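PDB 5FX8: linoleate 11-lipoxygenase from Gaeumannomyces graminis, which uses a catalytic manganese ion to oxygenate linoleic and alpha-linolenic acids to 11S- and 13R-hydroperoxy fatty acids, the 11S product being further converted to the 13R form. Local coordinates for residues L214-Y219 and A233-F238; M277-D282 and P494-A499. One frame throughout, in Å; residues are numbered along the deposited sequence.

Interaction 1 (L214-Y219 and A233-F238); sequences LVDHSY and ACQGLF
Gln235 lies opposite Asp216, and Leu214 opposite Leu237, in an antiparallel pair of neighbouring strands. The short strand axes run 4.7 Å apart at 174°. Val215 and Gly236 form the hydrogen-bonded pair between these two. Val215 N donates to Gly236 O at 2.8 Å, and Gly236 N returns a bond of the same length to Val215 O. Further along, His217 N bonds to Cys234 O, less straight than the other two.

Gln235, Asp216, Leu214 and Leu237 share one face of the sheet. The stretched Gln235 side chain runs alongside that of Asp216. Its CG is 3.5 Å from Asp216 OD1 and 3.9 Å from Ser218 CB. Leu214 has CG anti to the backbone N (chi1 171°), and chi2 of 61° then sets its CD1 3.3 Å from Gly236 O. The same methyl only just reaches Leu237 CD1.

Val215 projects from the other face. Its CG2 approaches Phe238 CE1 obliquely at 3.7 Å, while CG1 lies over one face of the His217 ring of its own segment, towards the rim. Phe278 of helix 268-305 covers this side, and His217 NE2 bonds to Asp282 of that helix. Leu214 also bonds to Lys177, and Gln235 and Leu237 bond to strand 246-253, so strands 212-216 and 235-241 are both inner strands of a five-stranded antiparallel sheet.

Asp216 OD1 accepts from Ser218 N at 3.0 Å, an Asx turn. The chemistry is thus divided. Backbone bonds set the pairing, Val215 packs on the helix and His217 bonds to it, and the carboxylate of exposed Asp216 holds the turn that leads the chain out of the sheet.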
ATOM      1  N   LEU A 214       6.267 -27.544  -3.973  1.00 13.88           N
ATOM      2  CA  LEU A 214       7.501 -27.107  -3.338  1.00 12.01           C
ATOM      3  C   LEU A 214       7.540 -25.599  -3.234  1.00 11.83           C
ATOM      4  O   LEU A 214       7.184 -24.908  -4.181  1.00 16.41           O
ATOM      5  CB  LEU A 214       8.718 -27.566  -4.131  1.00 12.39           C
ATOM      6  CG  LEU A 214      10.077 -27.011  -3.699  1.00 14.56           C
ATOM      7  CD1 LEU A 214      10.402 -27.407  -2.288  1.00 11.75           C
ATOM      8  CD2 LEU A 214      11.126 -27.539  -4.602  1.00 15.74           C
ATOM      9  N   VAL A 215       7.990 -25.092  -2.095  1.00 11.31           N
ATOM     10  CA  VAL A 215       8.439 -23.715  -1.961  1.00 10.42           C
ATOM     11  C   VAL A 215       9.924 -23.743  -1.651  1.00 11.48           C
ATOM     12  O   VAL A 215      10.341 -24.335  -0.654  1.00 13.02           O
ATOM     13  CB  VAL A 215       7.683 -22.973  -0.863  1.00 11.42           C
ATOM     14  CG1 VAL A 215       8.247 -21.568  -0.694  1.00 11.65           C
ATOM     15  CG2 VAL A 215       6.239 -22.935  -1.199  1.00 13.63           C
ATOM     16  N   ASP A 216      10.720 -23.088  -2.478  1.00 12.39           N
ATOM     17  CA  ASP A 216      12.176 -23.159  -2.378  1.00 12.89           C
ATOM     18  C   ASP A 216      12.724 -21.788  -2.001  1.00 12.04           C
ATOM     19  O   ASP A 216      12.972 -20.963  -2.877  1.00 17.54           O
ATOM     20  CB  ASP A 216      12.784 -23.646  -3.697  1.00 11.52           C
ATOM     21  CG  ASP A 216      14.220 -24.127  -3.546  1.00 13.65           C
ATOM     22  OD1 ASP A 216      14.882 -23.721  -2.598  1.00 14.81           O
ATOM     23  OD2 ASP A 216      14.703 -24.921  -4.365  1.00 14.44           O
ATOM     24  N   HIS A 217      12.961 -21.537  -0.719  1.00 11.68           N
ATOM     25  CA  HIS A 217      13.685 -20.339  -0.315  1.00 12.31           C
ATOM     26  C   HIS A 217      15.153 -20.604  -0.024  1.00 13.80           C
ATOM     27  O   HIS A 217      15.770 -19.845   0.717  1.00 15.88           O
ATOM     28  CB  HIS A 217      13.041 -19.699   0.909  1.00 12.16           C
ATOM     29  CG  HIS A 217      11.684 -19.157   0.645  1.00 11.25           C
ATOM     30  ND1 HIS A 217      11.361 -18.534  -0.532  1.00 11.49           N
ATOM     31  CD2 HIS A 217      10.552 -19.189   1.379  1.00 11.39           C
ATOM     32  CE1 HIS A 217      10.091 -18.183  -0.505  1.00 12.16           C
ATOM     33  NE2 HIS A 217       9.576 -18.573   0.642  1.00 11.93           N
ATOM     34  N   SER A 218      15.730 -21.656  -0.590  1.00 13.64           N
ATOM     35  CA  SER A 218      17.080 -22.039  -0.230  1.00 13.44           C
ATOM     36  C   SER A 218      18.121 -21.067  -0.765  1.00 14.16           C
ATOM     37  O   SER A 218      19.239 -21.054  -0.264  1.00 12.98           O
ATOM     38  CB  SER A 218      17.357 -23.434  -0.742  1.00 12.52           C
ATOM     39  OG  SER A 218      17.262 -23.421  -2.148  1.00 14.02           O
ATOM     40  N   TYR A 219      17.785 -20.267  -1.771  1.00 13.43           N
ATOM     41  CA  TYR A 219      18.702 -19.250  -2.267  1.00 12.89           C
ATOM     42  C   TYR A 219      19.116 -18.260  -1.179  1.00 13.60           C
ATOM     43  O   TYR A 219      20.164 -17.625  -1.307  1.00 13.50           O
ATOM     44  CB  TYR A 219      18.057 -18.505  -3.447  1.00 14.58           C
ATOM     45  CG  TYR A 219      19.002 -17.625  -4.224  1.00 17.31           C
ATOM     46  CD1 TYR A 219      19.771 -18.143  -5.253  1.00 18.82           C
ATOM     47  CD2 TYR A 219      19.128 -16.265  -3.932  1.00 18.17           C
ATOM     48  CE1 TYR A 219      20.647 -17.354  -5.967  1.00 20.53           C
ATOM     49  CE2 TYR A 219      20.012 -15.456  -4.637  1.00 17.61           C
ATOM     50  CZ  TYR A 219      20.775 -16.009  -5.658  1.00 26.48           C
ATOM     51  OH  TYR A 219      21.665 -15.223  -6.380  1.00 26.69           O
ATOM     52  N   ALA A 233      17.096 -21.037   5.450  1.00 14.27           N
ATOM     53  CA  ALA A 233      16.883 -20.959   4.011  1.00 15.39           C
ATOM     54  C   ALA A 233      15.916 -22.094   3.646  1.00 16.76           C
ATOM     55  O   ALA A 233      16.243 -23.080   2.992  1.00 16.82           O
ATOM     56  CB  ALA A 233      18.199 -21.031   3.244  1.00 13.45           C
ATOM     57  N   CYS A 234      14.675 -21.961   4.096  1.00 13.72           N
ATOM     58  CA  CYS A 234      13.782 -23.108   4.140  1.00 14.21           C
ATOM     59  C   CYS A 234      13.317 -23.537   2.758  1.00 14.30           C
ATOM     60  O   CYS A 234      13.087 -22.721   1.865  1.00 18.71           O
ATOM     61  CB  CYS A 234      12.573 -22.803   5.002  1.00 13.00           C
ATOM     62  SG  CYS A 234      12.987 -22.750   6.727  1.00 21.25           S
ATOM     63  N   GLN A 235      13.208 -24.838   2.586  1.00 16.33           N
ATOM     64  CA  GLN A 235      12.442 -25.431   1.514  1.00 12.85           C
ATOM     65  C   GLN A 235      11.250 -26.073   2.184  1.00 14.53           C
ATOM     66  O   GLN A 235      11.414 -26.822   3.142  1.00 14.95           O
ATOM     67  CB  GLN A 235      13.248 -26.470   0.752  1.00 13.93           C
ATOM     68  CG  GLN A 235      14.426 -25.929   0.048  1.00 16.18           C
ATOM     69  CD  GLN A 235      15.153 -27.001  -0.682  1.00 16.40           C
ATOM     70  OE1 GLN A 235      15.327 -26.928  -1.896  1.00 16.25           O
ATOM     71  NE2 GLN A 235      15.579 -28.020   0.038  1.00 16.19           N
ATOM     72  N   GLY A 236      10.055 -25.751   1.707  1.00 14.19           N
ATOM     73  CA  GLY A 236       8.832 -26.330   2.218  1.00 12.76           C
ATOM     74  C   GLY A 236       8.243 -27.266   1.178  1.00 12.63           C
ATOM     75  O   GLY A 236       8.128 -26.910   0.004  1.00 16.95           O
ATOM     76  N   LEU A 237       7.892 -28.464   1.627  1.00 13.78           N
ATOM     77  CA  LEU A 237       7.239 -29.464   0.803  1.00 12.04           C
ATOM     78  C   LEU A 237       5.785 -29.563   1.230  1.00 12.87           C
ATOM     79  O   LEU A 237       5.489 -29.703   2.421  1.00 12.68           O
ATOM     80  CB  LEU A 237       7.927 -30.805   0.952  1.00 14.96           C
ATOM     81  CG  LEU A 237       7.798 -31.832  -0.147  1.00 16.96           C
ATOM     82  CD1 LEU A 237       8.240 -31.252  -1.447  1.00 14.25           C
ATOM     83  CD2 LEU A 237       8.705 -32.965   0.242  1.00 17.95           C
ATOM     84  N   PHE A 238       4.883 -29.457   0.260  1.00 13.06           N
ATOM     85  CA  PHE A 238       3.459 -29.511   0.515  1.00 12.84           C
ATOM     86  C   PHE A 238       2.836 -30.589  -0.354  1.00 13.32           C
ATOM     87  O   PHE A 238       3.404 -30.996  -1.361  1.00 13.33           O
ATOM     88  CB  PHE A 238       2.825 -28.175   0.254  1.00 10.73           C
ATOM     89  CG  PHE A 238       3.433 -27.069   1.026  1.00 10.76           C
ATOM     90  CD1 PHE A 238       4.588 -26.451   0.594  1.00 10.83           C
ATOM     91  CD2 PHE A 238       2.831 -26.617   2.175  1.00 11.53           C
ATOM     92  CE1 PHE A 238       5.128 -25.429   1.305  1.00 13.01           C
ATOM     93  CE2 PHE A 238       3.365 -25.600   2.887  1.00 12.72           C
ATOM     94  CZ  PHE A 238       4.512 -25.000   2.462  1.00 13.10           C
TER

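Interaction 2 (M277-D282 and P494-A499); sequences MFNNND and PLHPAA
Segment 277-282, part of helix 268-305, turns one side to the irregular segment 494-499, with CA atoms 5.3 Å apart at Asn279 and His496 and 5.8 Å apart at Asn280 and Pro497. This long helix of the lipoxygenase fold carries the manganese ligands His290 and His294 further on. The other side is a loop between helices 485-490 and 526-539.

Two consecutive asparagines carry the contact, each giving its side-chain amide to loop carbonyls. Asn279 buries the most surface. Its ND2 donates to Leu495 O at 2.9 Å. The carbonyl lies nearly in the amide plane of Asn279, but the donor stands above the plane of the carbonyl. In Asn280, CB and CG are equally far from Pro497 O, and the turn of the amide about the CB-CG bond (chi2 -105°) brings ND2 to it. This ND2 bonds to Pro497 O at 2.8 Å with an N-H...O angle of 161°, and more weakly to Ala498 O. One NH2 group thus engages two successive peptide carbonyls.

The His496 ring crosses the Asn279 amide obliquely, their planes 31° apart. Its CD2 comes 3.4 Å from Asn279 CG. The ring nitrogens are held elsewhere, ND1 by Val492 O and NE2 by Glu167, which should fix the ring's rotation. Gln532 of helix 526-539 bonds to both His496 O and Ala498 N. Leu495 and Pro497 pack on Ile276, so apolar contact with the same helix adjoins the amide bonds.

The touching residues are buried, and the two asparagine amides supply hydrogen bonds to the carbonyls of Leu495 and Pro497, and a weak one to that of Ala498. Beside the Asn279 bond, Leu495 CD1 lies 3.5 Å from the same ND2 atom.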
ATOM      1  N   MET A 277      10.184 -20.232  10.907  1.00 14.07           N
ATOM      2  CA  MET A 277      11.359 -19.955  10.088  1.00 15.43           C
ATOM      3  C   MET A 277      10.990 -19.843   8.612  1.00 14.84           C
ATOM      4  O   MET A 277      11.467 -18.943   7.899  1.00 22.14           O
ATOM      5  CB  MET A 277      12.417 -21.029  10.308  1.00 15.27           C
ATOM      6  CG  MET A 277      12.927 -21.055  11.708  1.00 16.44           C
ATOM      7  SD  MET A 277      14.290 -22.203  11.970  1.00 35.95           S
ATOM      8  CE  MET A 277      13.481 -23.783  12.020  1.00 16.73           C
ATOM      9  N   PHE A 278      10.136 -20.745   8.138  1.00 14.27           N
ATOM     10  CA  PHE A 278       9.665 -20.638   6.767  1.00 12.59           C
ATOM     11  C   PHE A 278       8.930 -19.330   6.544  1.00 11.77           C
ATOM     12  O   PHE A 278       9.072 -18.717   5.493  1.00 19.49           O
ATOM     13  CB  PHE A 278       8.775 -21.823   6.416  1.00 11.91           C
ATOM     14  CG  PHE A 278       8.207 -21.776   5.021  1.00 12.95           C
ATOM     15  CD1 PHE A 278       7.051 -21.068   4.741  1.00 10.36           C
ATOM     16  CD2 PHE A 278       8.800 -22.493   4.000  1.00 13.76           C
ATOM     17  CE1 PHE A 278       6.530 -21.050   3.496  1.00 10.00           C
ATOM     18  CE2 PHE A 278       8.272 -22.477   2.738  1.00 11.28           C
ATOM     19  CZ  PHE A 278       7.125 -21.739   2.493  1.00 11.23           C
ATOM     20  N   ASN A 279       8.132 -18.885   7.504  1.00 17.41           N
ATOM     21  CA  ASN A 279       7.402 -17.650   7.266  1.00 11.28           C
ATOM     22  C   ASN A 279       8.337 -16.447   7.199  1.00 12.52           C
ATOM     23  O   ASN A 279       8.044 -15.462   6.512  1.00 11.11           O
ATOM     24  CB  ASN A 279       6.351 -17.470   8.337  1.00 11.66           C
ATOM     25  CG  ASN A 279       5.180 -18.399   8.146  1.00 13.84           C
ATOM     26  OD1 ASN A 279       4.913 -18.854   7.052  1.00 16.91           O
ATOM     27  ND2 ASN A 279       4.477 -18.683   9.217  1.00 15.34           N
ATOM     28  N   ASN A 280       9.457 -16.523   7.911  1.00 12.48           N
ATOM     29  CA  ASN A 280      10.494 -15.516   7.837  1.00 10.93           C
ATOM     30  C   ASN A 280      11.119 -15.476   6.452  1.00 14.19           C
ATOM     31  O   ASN A 280      11.326 -14.398   5.867  1.00 12.32           O
ATOM     32  CB  ASN A 280      11.527 -15.852   8.905  1.00 13.79           C
ATOM     33  CG  ASN A 280      12.641 -14.878   8.963  1.00 11.64           C
ATOM     34  OD1 ASN A 280      13.743 -15.151   8.521  1.00 12.68           O
ATOM     35  ND2 ASN A 280      12.367 -13.732   9.519  1.00 13.25           N
ATOM     36  N   ASN A 281      11.432 -16.650   5.907  1.00 11.27           N
ATOM     37  CA  ASN A 281      11.994 -16.676   4.566  1.00 11.81           C
ATOM     38  C   ASN A 281      10.979 -16.223   3.518  1.00 11.03           C
ATOM     39  O   ASN A 281      11.330 -15.520   2.566  1.00 17.48           O
ATOM     40  CB  ASN A 281      12.515 -18.069   4.258  1.00 11.15           C
ATOM     41  CG  ASN A 281      13.649 -18.467   5.152  1.00 13.40           C
ATOM     42  OD1 ASN A 281      13.700 -19.584   5.655  1.00 19.37           O
ATOM     43  ND2 ASN A 281      14.576 -17.550   5.362  1.00 13.18           N
ATOM     44  N   ASP A 282       9.715 -16.597   3.691  1.00 10.51           N
ATOM     45  CA  ASP A 282       8.669 -16.209   2.762  1.00 10.18           C
ATOM     46  C   ASP A 282       8.402 -14.711   2.815  1.00 10.52           C
ATOM     47  O   ASP A 282       8.148 -14.091   1.779  1.00 10.23           O
ATOM     48  CB  ASP A 282       7.402 -17.003   3.063  1.00 10.06           C
ATOM     49  CG  ASP A 282       6.435 -16.990   1.918  1.00 11.30           C
ATOM     50  OD1 ASP A 282       6.764 -17.578   0.872  1.00 10.64           O
ATOM     51  OD2 ASP A 282       5.354 -16.376   2.060  1.00 15.63           O
ATOM     52  N   PRO A 494       2.529 -13.969  15.950  1.00 15.86           N
ATOM     53  CA  PRO A 494       3.915 -14.399  16.041  1.00 15.24           C
ATOM     54  C   PRO A 494       4.351 -15.293  14.929  1.00 15.37           C
ATOM     55  O   PRO A 494       5.524 -15.614  14.853  1.00 15.16           O
ATOM     56  CB  PRO A 494       3.920 -15.168  17.345  1.00 18.57           C
ATOM     57  CG  PRO A 494       2.604 -15.785  17.353  1.00 18.23           C
ATOM     58  CD  PRO A 494       1.668 -14.775  16.816  1.00 15.54           C
ATOM     59  N   LEU A 495       3.409 -15.710  14.086  1.00 15.39           N
ATOM     60  CA  LEU A 495       3.731 -16.669  13.040  1.00 14.23           C
ATOM     61  C   LEU A 495       4.631 -16.096  11.954  1.00 18.80           C
ATOM     62  O   LEU A 495       5.309 -16.862  11.268  1.00 20.31           O
ATOM     63  CB  LEU A 495       2.441 -17.210  12.421  1.00 16.75           C
ATOM     64  CG  LEU A 495       2.125 -18.653  12.846  1.00 20.31           C
ATOM     65  CD1 LEU A 495       3.162 -19.565  12.303  1.00 14.87           C
ATOM     66  CD2 LEU A 495       2.090 -18.819  14.352  1.00 16.54           C
ATOM     67  N   HIS A 496       4.671 -14.783  11.778  1.00 13.43           N
ATOM     68  CA  HIS A 496       5.407 -14.169  10.678  1.00 12.75           C
ATOM     69  C   HIS A 496       6.341 -13.067  11.143  1.00 11.85           C
ATOM     70  O   HIS A 496       6.063 -11.884  10.918  1.00 17.53           O
ATOM     71  CB  HIS A 496       4.453 -13.567   9.658  1.00 14.87           C
ATOM     72  CG  HIS A 496       3.451 -14.529   9.123  1.00 14.95           C
ATOM     73  ND1 HIS A 496       2.180 -14.634   9.637  1.00 18.56           N
ATOM     74  CD2 HIS A 496       3.523 -15.412   8.102  1.00 16.69           C
ATOM     75  CE1 HIS A 496       1.512 -15.543   8.956  1.00 14.58           C
ATOM     76  NE2 HIS A 496       2.305 -16.031   8.020  1.00 20.00           N
ATOM     77  N   PRO A 497       7.482 -13.411  11.730  1.00 11.22           N
ATOM     78  CA  PRO A 497       8.418 -12.379  12.191  1.00 11.41           C
ATOM     79  C   PRO A 497       9.379 -11.896  11.115  1.00 11.66           C
ATOM     80  O   PRO A 497       9.920 -12.667  10.323  1.00 11.55           O
ATOM     81  CB  PRO A 497       9.176 -13.093  13.311  1.00 11.52           C
ATOM     82  CG  PRO A 497       9.193 -14.482  12.898  1.00 14.65           C
ATOM     83  CD  PRO A 497       7.924 -14.757  12.110  1.00 13.23           C
ATOM     84  N   ALA A 498       9.587 -10.583  11.090  1.00 10.45           N
ATOM     85  CA  ALA A 498      10.558 -10.021  10.167  1.00 10.85           C
ATOM     86  C   ALA A 498      11.970 -10.531  10.435  1.00 12.93           C
ATOM     87  O   ALA A 498      12.760 -10.672   9.505  1.00 12.41           O
ATOM     88  CB  ALA A 498      10.525  -8.511  10.251  1.00 11.06           C
ATOM     89  N   ALA A 499      12.306 -10.831  11.684  1.00 13.27           N
ATOM     90  CA  ALA A 499      13.622 -11.348  11.999  1.00 13.12           C
ATOM     91  C   ALA A 499      13.518 -12.441  13.051  1.00 16.91           C
ATOM     92  O   ALA A 499      12.573 -12.475  13.837  1.00 14.34           O
ATOM     93  CB  ALA A 499      14.547 -10.232  12.503  1.00 13.20           C
TER

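In the fold
Interactions 1 and 2 follow one another along the chain, and their centres are 13 Å apart on the same side of its centre. Interaction 1 joins two strands of the five-stranded sheet. Interaction 2 joins helix 268-305 to a loop more than 200 residues later. The helix connects them. Phe278, Asn281 and Asp282 reach the strand pair and the residues just beside it, while Asn279 and Asn280 reach the loop. Cys234 N is 3.0 Å from Asn281 OD1, a probable hydrogen bond. A single segment of the metal-binding helix therefore ties sheet and loop together.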